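Local coordinates for mbGIPC protein (PDB 6X1X) that probably binds C-terminal tails of partner proteins through its PDZ domain, the part of this GIPC-family protein present here, at residues Leu18-Ile22 / Ile32-Arg36; Ala27-Phe31 / Leu61-Arg65; Lys7-Lys13 / Ile40-Asn46. All coordinates share one frame; numbering follows the deposited sequence.

Contact 1: Leu18-Ile22 / Ile32-Arg36; sequences LGLTI and IKKIR
Thr-21 and Lys-34 form the hydrogen-bonded pair that fixes this antiparallel contact. The N of Thr-21 gives a nearly straight bond (175°) to Lys-34 O at 2.9 Å. In return, Thr-21 O is gripped twice, by Lys-33 N at 2.7 Å and by Lys-34 N at the longer 3.3 Å. Two consecutive residues facing one make a classic beta bulge, and the register slips so that Ile-22 pairs with Ile-32. Two residues before Thr-21, Gly-19 O accepts from Arg-36 N at 2.8 Å. At the Gly-19 phi of 93° a CB would press on the carbonyl O of Leu-18, which is why glycine suits the place.

On the surface carrying Leu-20, Ile-22, Ile-32 and Ile-35, packing is purely apolar. With its CG beside the backbone N (chi1 -67°), Leu-20 brings the CD2 branch to Ile-35 CG1, 4.0 Å away, alongside a neighbour pointing the same way. The same methyl meets Ile-32 CG2 at an oblique angle. On the other surface Thr-21 CB lies beside Lys-34 CB, whose extended chain carries its charge off.

Further out, Leu-20 and Ile-22 touch Leu-73 and Val-69 of helix 66-75; strand 20-23 and helix 66-75 probably line the peptide groove, as in other PDZ domains, and Leu-18 to Leu-20 lead into the strand as the carboxylate-binding loop does in relatives.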
loop_
_atom_site.group_PDB
_atom_site.type_symbol
_atom_site.label_atom_id
_atom_site.label_comp_id
_atom_site.label_asym_id
_atom_site.label_seq_id
_atom_site.Cartn_x
_atom_site.Cartn_y
_atom_site.Cartn_z
ATOM N N LEU A 18 -5.138 8.572 -3.846
ATOM C CA LEU A 18 -5.310 7.731 -2.670
ATOM C C LEU A 18 -4.668 8.304 -1.422
ATOM O O LEU A 18 -5.044 7.897 -0.317
ATOM C CB LEU A 18 -4.706 6.349 -2.920
ATOM C CG LEU A 18 -5.417 5.531 -3.993
ATOM C CD1 LEU A 18 -4.548 4.356 -4.406
ATOM C CD2 LEU A 18 -6.769 5.038 -3.496
ATOM N N GLY A 19 -3.705 9.212 -1.564
ATOM C CA GLY A 19 -2.969 9.740 -0.430
ATOM C C GLY A 19 -1.684 9.013 -0.096
ATOM O O GLY A 19 -1.099 9.283 0.961
ATOM N N LEU A 20 -1.211 8.119 -0.954
ATOM C CA LEU A 20 -0.008 7.349 -0.672
ATOM C C LEU A 20 1.219 7.992 -1.294
ATOM O O LEU A 20 1.180 8.444 -2.444
ATOM C CB LEU A 20 -0.115 5.949 -1.267
ATOM C CG LEU A 20 -1.169 5.043 -0.655
ATOM C CD1 LEU A 20 -1.227 3.729 -1.417
ATOM C CD2 LEU A 20 -0.898 4.805 0.829
ATOM N N THR A 21 2.323 7.966 -0.559
ATOM C CA THR A 21 3.651 8.161 -1.129
ATOM C C THR A 21 4.387 6.840 -0.997
ATOM O O THR A 21 4.514 6.311 0.114
ATOM C CB THR A 21 4.425 9.236 -0.372
ATOM O OG1 THR A 21 3.693 10.463 -0.421
ATOM C CG2 THR A 21 5.818 9.436 -0.971
ATOM N N ILE A 22 4.853 6.305 -2.110
ATOM C CA ILE A 22 5.533 5.023 -2.077
ATOM C C ILE A 22 6.916 5.163 -2.669
ATOM O O ILE A 22 7.185 6.024 -3.518
ATOM C CB ILE A 22 4.734 3.895 -2.756
ATOM C CG1 ILE A 22 4.592 4.157 -4.243
ATOM C CG2 ILE A 22 3.366 3.746 -2.098
ATOM C CD1 ILE A 22 4.009 2.976 -4.990
ATOM N N ILE A 32 5.293 1.907 1.717
ATOM C CA ILE A 32 4.535 3.124 1.959
ATOM C C ILE A 32 5.396 4.044 2.810
ATOM O O ILE A 32 5.689 3.751 3.974
ATOM C CB ILE A 32 3.193 2.825 2.629
ATOM C CG1 ILE A 32 2.352 1.952 1.707
ATOM C CG2 ILE A 32 2.456 4.116 2.951
ATOM C CD1 ILE A 32 1.053 1.479 2.323
ATOM N N LYS A 33 5.798 5.161 2.227
ATOM C CA LYS A 33 6.639 6.133 2.901
ATOM C C LYS A 33 5.818 7.154 3.669
ATOM O O LYS A 33 6.219 7.578 4.759
ATOM C CB LYS A 33 7.499 6.840 1.853
ATOM C CG LYS A 33 8.636 7.663 2.403
ATOM C CD LYS A 33 9.447 8.256 1.260
ATOM C CE LYS A 33 10.627 9.065 1.774
ATOM N NZ LYS A 33 11.609 8.203 2.489
ATOM N N LYS A 34 4.680 7.571 3.112
ATOM C CA LYS A 34 3.805 8.537 3.761
ATOM C C LYS A 34 2.367 8.202 3.418
ATOM O O LYS A 34 2.078 7.656 2.349
ATOM C CB LYS A 34 4.071 9.978 3.298
ATOM C CG LYS A 34 5.518 10.434 3.459
ATOM C CD LYS A 34 5.738 11.868 3.003
ATOM C CE LYS A 34 7.179 12.299 3.255
ATOM N NZ LYS A 34 7.404 13.735 2.919
ATOM N N ILE A 35 1.471 8.551 4.333
ATOM C CA ILE A 35 0.036 8.490 4.106
ATOM C C ILE A 35 -0.517 9.856 4.468
ATOM O O ILE A 35 -0.433 10.277 5.627
ATOM C CB ILE A 35 -0.635 7.392 4.945
ATOM C CG1 ILE A 35 -0.060 6.022 4.566
ATOM C CG2 ILE A 35 -2.144 7.426 4.716
ATOM C CD1 ILE A 35 -0.589 4.874 5.423
ATOM N N ARG A 36 -1.064 10.553 3.484
ATOM C CA ARG A 36 -1.485 11.929 3.686
ATOM C C ARG A 36 -2.682 11.995 4.626
ATOM O O ARG A 36 -3.612 11.194 4.538
ATOM C CB ARG A 36 -1.851 12.534 2.339
ATOM C CG ARG A 36 -2.150 14.029 2.384
ATOM C CD ARG A 36 -2.385 14.611 0.996
ATOM N NE ARG A 36 -1.234 14.454 0.111
ATOM C CZ ARG A 36 -0.238 15.326 0.014
ATOM N NH1 ARG A 36 -0.214 16.416 0.777
ATOM N NH2 ARG A 36 0.752 15.093 -0.837
#

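Contact 2: Ala27-Phe31 / Leu61-Arg65; sequences AGYAF and LNGCR
Tyr-29 turns its ring toward Asn-62 because CG stands beside the backbone N (chi1 -63°), with the ring set nearly upright at chi2. Asn-62 answers with CG opposite its own backbone N (chi1 -171°), which brings the amide nearly parallel to the ring. The two planes are only 15° apart, and OD1 hangs 3.5 Å above one face of the Tyr-29 ring, offset toward the rim. Beside it, Asn-62 CA closes on Tyr-29 CE2 at 3.4 Å, while the Asn-62 CB and CG lie against the phenol OH. A broad aromatic suits this place, giving a platform to both backbone and amide.

A single direct hydrogen bond ties the backbones: Gly-63 N reaches Gly-28 O at 2.9 Å. Water does the rest. One molecule donates both to Gly-28 O and to Cys-64 O, the latter at 2.6 Å; a second accepts from Ala-30 N and donates to Leu-61 O.

Deeper in, Ala-30 and Cys-64 rest on Val-69. Leu-61 to Cys-64 form a type II beta turn, closed by Cys-64 N to Leu-61 O, with Gly-63 at its third, positive-phi position; Arg-65 occupies the N-cap position of helix 66-75, which flanks the peptide groove in PDZ domains.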
loop_
_atom_site.group_PDB
_atom_site.type_symbol
_atom_site.label_atom_id
_atom_site.label_comp_id
_atom_site.label_asym_id
_atom_site.label_seq_id
_atom_site.Cartn_x
_atom_site.Cartn_y
_atom_site.Cartn_z
ATOM N N ALA A 27 15.443 -3.153 -4.158
ATOM C CA ALA A 27 15.219 -4.588 -4.081
ATOM C C ALA A 27 14.007 -4.848 -3.199
ATOM O O ALA A 27 13.595 -3.995 -2.409
ATOM C CB ALA A 27 16.448 -5.325 -3.535
ATOM N N GLY A 28 13.441 -6.043 -3.339
ATOM C CA GLY A 28 12.305 -6.426 -2.525
ATOM C C GLY A 28 11.013 -5.786 -2.983
ATOM O O GLY A 28 10.727 -5.752 -4.180
ATOM N N TYR A 29 10.228 -5.266 -2.047
ATOM C CA TYR A 29 8.916 -4.712 -2.336
ATOM C C TYR A 29 8.931 -3.196 -2.199
ATOM O O TYR A 29 9.700 -2.627 -1.416
ATOM C CB TYR A 29 7.878 -5.270 -1.362
ATOM C CG TYR A 29 7.681 -6.769 -1.456
ATOM C CD1 TYR A 29 8.513 -7.647 -0.771
ATOM C CD2 TYR A 29 6.666 -7.306 -2.242
ATOM C CE1 TYR A 29 8.330 -9.021 -0.864
ATOM C CE2 TYR A 29 6.468 -8.676 -2.329
ATOM C CZ TYR A 29 7.305 -9.523 -1.643
ATOM O OH TYR A 29 7.113 -10.885 -1.738
ATOM N N ALA A 30 8.047 -2.543 -2.944
ATOM C CA ALA A 30 7.807 -1.130 -2.703
ATOM C C ALA A 30 7.135 -0.969 -1.345
ATOM O O ALA A 30 6.469 -1.882 -0.848
ATOM C CB ALA A 30 6.927 -0.557 -3.811
ATOM N N PHE A 31 7.323 0.193 -0.730
ATOM C CA PHE A 31 6.784 0.413 0.603
ATOM C C PHE A 31 6.140 1.784 0.705
ATOM O O PHE A 31 6.392 2.693 -0.089
ATOM C CB PHE A 31 7.843 0.232 1.693
ATOM C CG PHE A 31 8.947 1.234 1.623
ATOM C CD1 PHE A 31 10.056 1.020 0.819
ATOM C CD2 PHE A 31 8.871 2.401 2.355
ATOM C CE1 PHE A 31 11.074 1.962 0.758
ATOM C CE2 PHE A 31 9.880 3.340 2.300
ATOM C CZ PHE A 31 10.979 3.118 1.499
ATOM N N LEU A 61 3.800 -8.395 -6.652
ATOM C CA LEU A 61 4.621 -7.208 -6.854
ATOM C C LEU A 61 6.011 -7.350 -6.247
ATOM O O LEU A 61 6.722 -6.351 -6.084
ATOM C CB LEU A 61 3.897 -5.953 -6.368
ATOM C CG LEU A 61 2.585 -5.725 -7.121
ATOM C CD1 LEU A 61 1.782 -4.616 -6.475
ATOM C CD2 LEU A 61 2.838 -5.403 -8.579
ATOM N N ASN A 62 6.418 -8.577 -5.930
ATOM C CA ASN A 62 7.789 -8.807 -5.497
ATOM C C ASN A 62 8.771 -8.357 -6.573
ATOM O O ASN A 62 8.623 -8.693 -7.749
ATOM C CB ASN A 62 7.978 -10.289 -5.185
ATOM C CG ASN A 62 9.312 -10.584 -4.532
ATOM O OD1 ASN A 62 9.979 -9.688 -4.007
ATOM N ND2 ASN A 62 9.707 -11.848 -4.556
ATOM N N GLY A 63 9.777 -7.585 -6.165
ATOM C CA GLY A 63 10.773 -7.085 -7.083
ATOM C C GLY A 63 10.369 -5.857 -7.865
ATOM O O GLY A 63 11.209 -5.293 -8.576
ATOM N N CYS A 64 9.121 -5.412 -7.764
ATOM C CA CYS A 64 8.663 -4.299 -8.578
ATOM C C CYS A 64 9.102 -2.963 -7.994
ATOM O O CYS A 64 9.044 -2.743 -6.781
ATOM C CB CYS A 64 7.144 -4.343 -8.710
ATOM S SG CYS A 64 6.567 -5.794 -9.611
ATOM N N ARG A 65 9.512 -2.057 -8.873
ATOM C CA ARG A 65 9.921 -0.728 -8.451
ATOM C C ARG A 65 8.700 0.106 -8.084
ATOM O O ARG A 65 7.569 -0.169 -8.509
ATOM C CB ARG A 65 10.684 -0.031 -9.576
ATOM C CG ARG A 65 12.048 -0.629 -9.881
ATOM C CD ARG A 65 13.134 -0.033 -9.003
ATOM N NE ARG A 65 13.862 1.050 -9.667
ATOM C CZ ARG A 65 13.877 2.314 -9.258
ATOM N NH1 ARG A 65 13.197 2.678 -8.177
ATOM N NH2 ARG A 65 14.580 3.215 -9.931
HETATM O O HOH W 1 10.909 -3.053 -4.973
HETATM O O HOH W 2 6.117 -4.090 -4.379
#

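Contact 3: Lys7-Lys13 / Ile40-Asn46; sequences KTVKVIK and IMSRVAN
Lys-7 reaches the Asn-46 carbonyl with the outer half of its chain. Its CB lies 4.2 Å from Asn-46 ND2; the chain then bends at chi3 (-67°), curling CD and CE against the carbonyl, with CE 3.1 Å from Asn-46 O. At the tip NZ makes a weak hydrogen bond to that O, its main partners being the carboxylates of Asp-51 and Glu-88, which a long flexible amine can reach together.

Asn-46 CB points toward strand 6-12 and, with CG wedged between the backbone N and carbonyl carbon (chi1 63°), ND2 donates to Thr-8 O at 3.0 Å from above the carbonyl plane, though the acceptor lies in the amide plane. The Asn-46 and Val-9 side chains pass each other in opposite directions, OD1 lying near CG2.

In PDZ domains the link between the third and fourth strands commonly holds a short helix packed near the first strand; here residues 40-43 keep helical backbone angles without the regular bonds, and a type I turn from Met-41 to Val-44 overlaps them.

Branched residues fill this seam because their two methyls can each find a neighbour. Val-9 CG1 touches Val-44 CG1 at 3.6 Å. Val-11 spreads its branches: CG1 meets Ile-40 CG2 at 3.6 Å, while CG2 meets Val-44 CG2 at 3.8 Å, the two valines crossing at about a right angle. Val-11 also touches Phe-82 of strand 81-87.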
loop_
_atom_site.group_PDB
_atom_site.type_symbol
_atom_site.label_atom_id
_atom_site.label_comp_id
_atom_site.label_asym_id
_atom_site.label_seq_id
_atom_site.Cartn_x
_atom_site.Cartn_y
_atom_site.Cartn_z
ATOM N N LYS A 7 -1.589 -8.487 5.552
ATOM C CA LYS A 7 -2.880 -7.842 5.756
ATOM C C LYS A 7 -3.562 -7.609 4.417
ATOM O O LYS A 7 -2.922 -7.169 3.458
ATOM C CB LYS A 7 -2.712 -6.465 6.407
ATOM C CG LYS A 7 -1.998 -6.479 7.736
ATOM C CD LYS A 7 -1.886 -5.083 8.301
ATOM C CE LYS A 7 -0.968 -4.197 7.471
ATOM N NZ LYS A 7 -0.682 -2.968 8.240
ATOM N N THR A 8 -4.869 -7.858 4.373
ATOM C CA THR A 8 -5.676 -7.594 3.188
ATOM C C THR A 8 -6.383 -6.256 3.355
ATOM O O THR A 8 -7.111 -6.044 4.333
ATOM C CB THR A 8 -6.703 -8.701 2.968
ATOM O OG1 THR A 8 -6.022 -9.924 2.673
ATOM C CG2 THR A 8 -7.618 -8.342 1.801
ATOM N N VAL A 9 -6.185 -5.370 2.390
ATOM C CA VAL A 9 -6.763 -4.036 2.389
ATOM C C VAL A 9 -7.728 -3.988 1.209
ATOM O O VAL A 9 -7.335 -4.283 0.076
ATOM C CB VAL A 9 -5.658 -2.977 2.250
ATOM C CG1 VAL A 9 -6.235 -1.612 2.155
ATOM C CG2 VAL A 9 -4.700 -3.060 3.431
ATOM N N LYS A 10 -8.994 -3.662 1.465
ATOM C CA LYS A 10 -9.995 -3.538 0.409
ATOM C C LYS A 10 -10.563 -2.133 0.465
ATOM O O LYS A 10 -11.149 -1.744 1.480
ATOM C CB LYS A 10 -11.113 -4.569 0.555
ATOM C CG LYS A 10 -12.054 -4.591 -0.630
ATOM C CD LYS A 10 -12.761 -5.933 -0.766
ATOM C CE LYS A 10 -14.242 -5.816 -0.452
ATOM N NZ LYS A 10 -15.009 -7.033 -0.864
ATOM N N VAL A 11 -10.416 -1.395 -0.638
ATOM C CA VAL A 11 -10.505 0.061 -0.662
ATOM C C VAL A 11 -11.340 0.468 -1.862
ATOM O O VAL A 11 -11.222 -0.125 -2.936
ATOM C CB VAL A 11 -9.098 0.692 -0.785
ATOM C CG1 VAL A 11 -9.181 2.193 -0.862
ATOM C CG2 VAL A 11 -8.251 0.303 0.376
ATOM N N ILE A 12 -12.154 1.501 -1.701
ATOM C CA ILE A 12 -12.845 2.117 -2.829
ATOM C C ILE A 12 -12.057 3.346 -3.257
ATOM O O ILE A 12 -11.834 4.264 -2.459
ATOM C CB ILE A 12 -14.291 2.483 -2.474
ATOM C CG1 ILE A 12 -15.088 1.206 -2.215
ATOM C CG2 ILE A 12 -14.908 3.280 -3.598
ATOM C CD1 ILE A 12 -16.557 1.436 -1.980
ATOM N N LYS A 13 -11.644 3.375 -4.521
ATOM C CA LYS A 13 -10.900 4.518 -5.045
ATOM C C LYS A 13 -11.924 5.543 -5.509
ATOM O O LYS A 13 -12.296 5.591 -6.683
ATOM C CB LYS A 13 -9.975 4.075 -6.168
ATOM C CG LYS A 13 -9.086 5.191 -6.677
ATOM C CD LYS A 13 -8.124 4.695 -7.748
ATOM C CE LYS A 13 -7.332 5.849 -8.327
ATOM N NZ LYS A 13 -6.477 5.429 -9.469
ATOM N N ILE A 40 -8.028 8.961 1.415
ATOM C CA ILE A 40 -8.611 7.626 1.360
ATOM C C ILE A 40 -7.782 6.656 2.195
ATOM O O ILE A 40 -8.313 5.874 2.991
ATOM C CB ILE A 40 -8.735 7.165 -0.101
ATOM C CG1 ILE A 40 -9.773 8.017 -0.842
ATOM C CG2 ILE A 40 -9.114 5.702 -0.147
ATOM C CD1 ILE A 40 -9.758 7.817 -2.345
ATOM N N MET A 41 -6.459 6.700 2.049
ATOM C CA MET A 41 -5.652 5.701 2.735
ATOM C C MET A 41 -5.425 6.025 4.206
ATOM O O MET A 41 -5.223 5.102 5.001
ATOM C CB MET A 41 -4.356 5.425 1.976
ATOM C CG MET A 41 -4.586 4.817 0.583
ATOM S SD MET A 41 -5.453 3.224 0.502
ATOM C CE MET A 41 -4.367 2.206 1.493
ATOM N N SER A 42 -5.476 7.297 4.611
ATOM C CA SER A 42 -5.436 7.571 6.046
ATOM C C SER A 42 -6.657 6.992 6.749
ATOM O O SER A 42 -6.595 6.667 7.943
ATOM C CB SER A 42 -5.311 9.062 6.338
ATOM O OG SER A 42 -6.525 9.743 6.084
ATOM N N ARG A 43 -7.759 6.828 6.022
ATOM C CA ARG A 43 -8.991 6.294 6.587
ATOM C C ARG A 43 -9.057 4.775 6.570
ATOM O O ARG A 43 -10.004 4.200 7.134
ATOM C CB ARG A 43 -10.214 6.894 5.883
ATOM C CG ARG A 43 -10.455 8.338 6.277
ATOM C CD ARG A 43 -11.727 8.892 5.665
ATOM N NE ARG A 43 -11.575 9.240 4.257
ATOM C CZ ARG A 43 -11.106 10.408 3.834
ATOM N NH1 ARG A 43 -10.728 11.325 4.705
ATOM N NH2 ARG A 43 -11.013 10.652 2.536
ATOM N N VAL A 44 -8.082 4.100 5.973
ATOM C CA VAL A 44 -8.075 2.641 5.962
ATOM C C VAL A 44 -7.510 2.145 7.290
ATOM O O VAL A 44 -6.383 2.476 7.669
ATOM C CB VAL A 44 -7.273 2.106 4.769
ATOM C CG1 VAL A 44 -7.088 0.603 4.888
ATOM C CG2 VAL A 44 -7.970 2.463 3.457
ATOM N N ALA A 45 -8.301 1.337 8.001
ATOM C CA ALA A 45 -7.980 1.002 9.387
ATOM C C ALA A 45 -6.668 0.246 9.521
ATOM O O ALA A 45 -5.968 0.409 10.526
ATOM C CB ALA A 45 -9.106 0.175 10.006
ATOM N N ASN A 46 -6.328 -0.590 8.544
ATOM C CA ASN A 46 -5.255 -1.567 8.698
ATOM C C ASN A 46 -4.094 -1.358 7.722
ATOM O O ASN A 46 -3.458 -2.328 7.303
ATOM C CB ASN A 46 -5.809 -2.990 8.589
ATOM C CG ASN A 46 -6.417 -3.283 7.222
ATOM O OD1 ASN A 46 -6.833 -2.378 6.500
ATOM N ND2 ASN A 46 -6.470 -4.563 6.861
#

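In the fold
Contact 1 holds the hairpin of strands 20-23 and 31-35 together and lies between the other two: its centre is about 12 Å from that of contact 3 and about 15 Å from that of contact 2. Contacts 2 and 3, centres about 20 Å apart, sit on opposite sides of the chain's centre. Along the chain come 7-13, 18-22, 27-31, 32-36, 40-46 and 61-65, so contact 2 interleaves with both others, while contact 1 lies between the segments of contact 3. Leu-18 O probably bonds to Met-41 N, and Ile-22 packs on Phe-31 O. Contact 3 packs the loop after the hairpin on strand 6-12, and contact 2 ties the hairpin's loop to the start of helix 66-75, near the probable peptide groove.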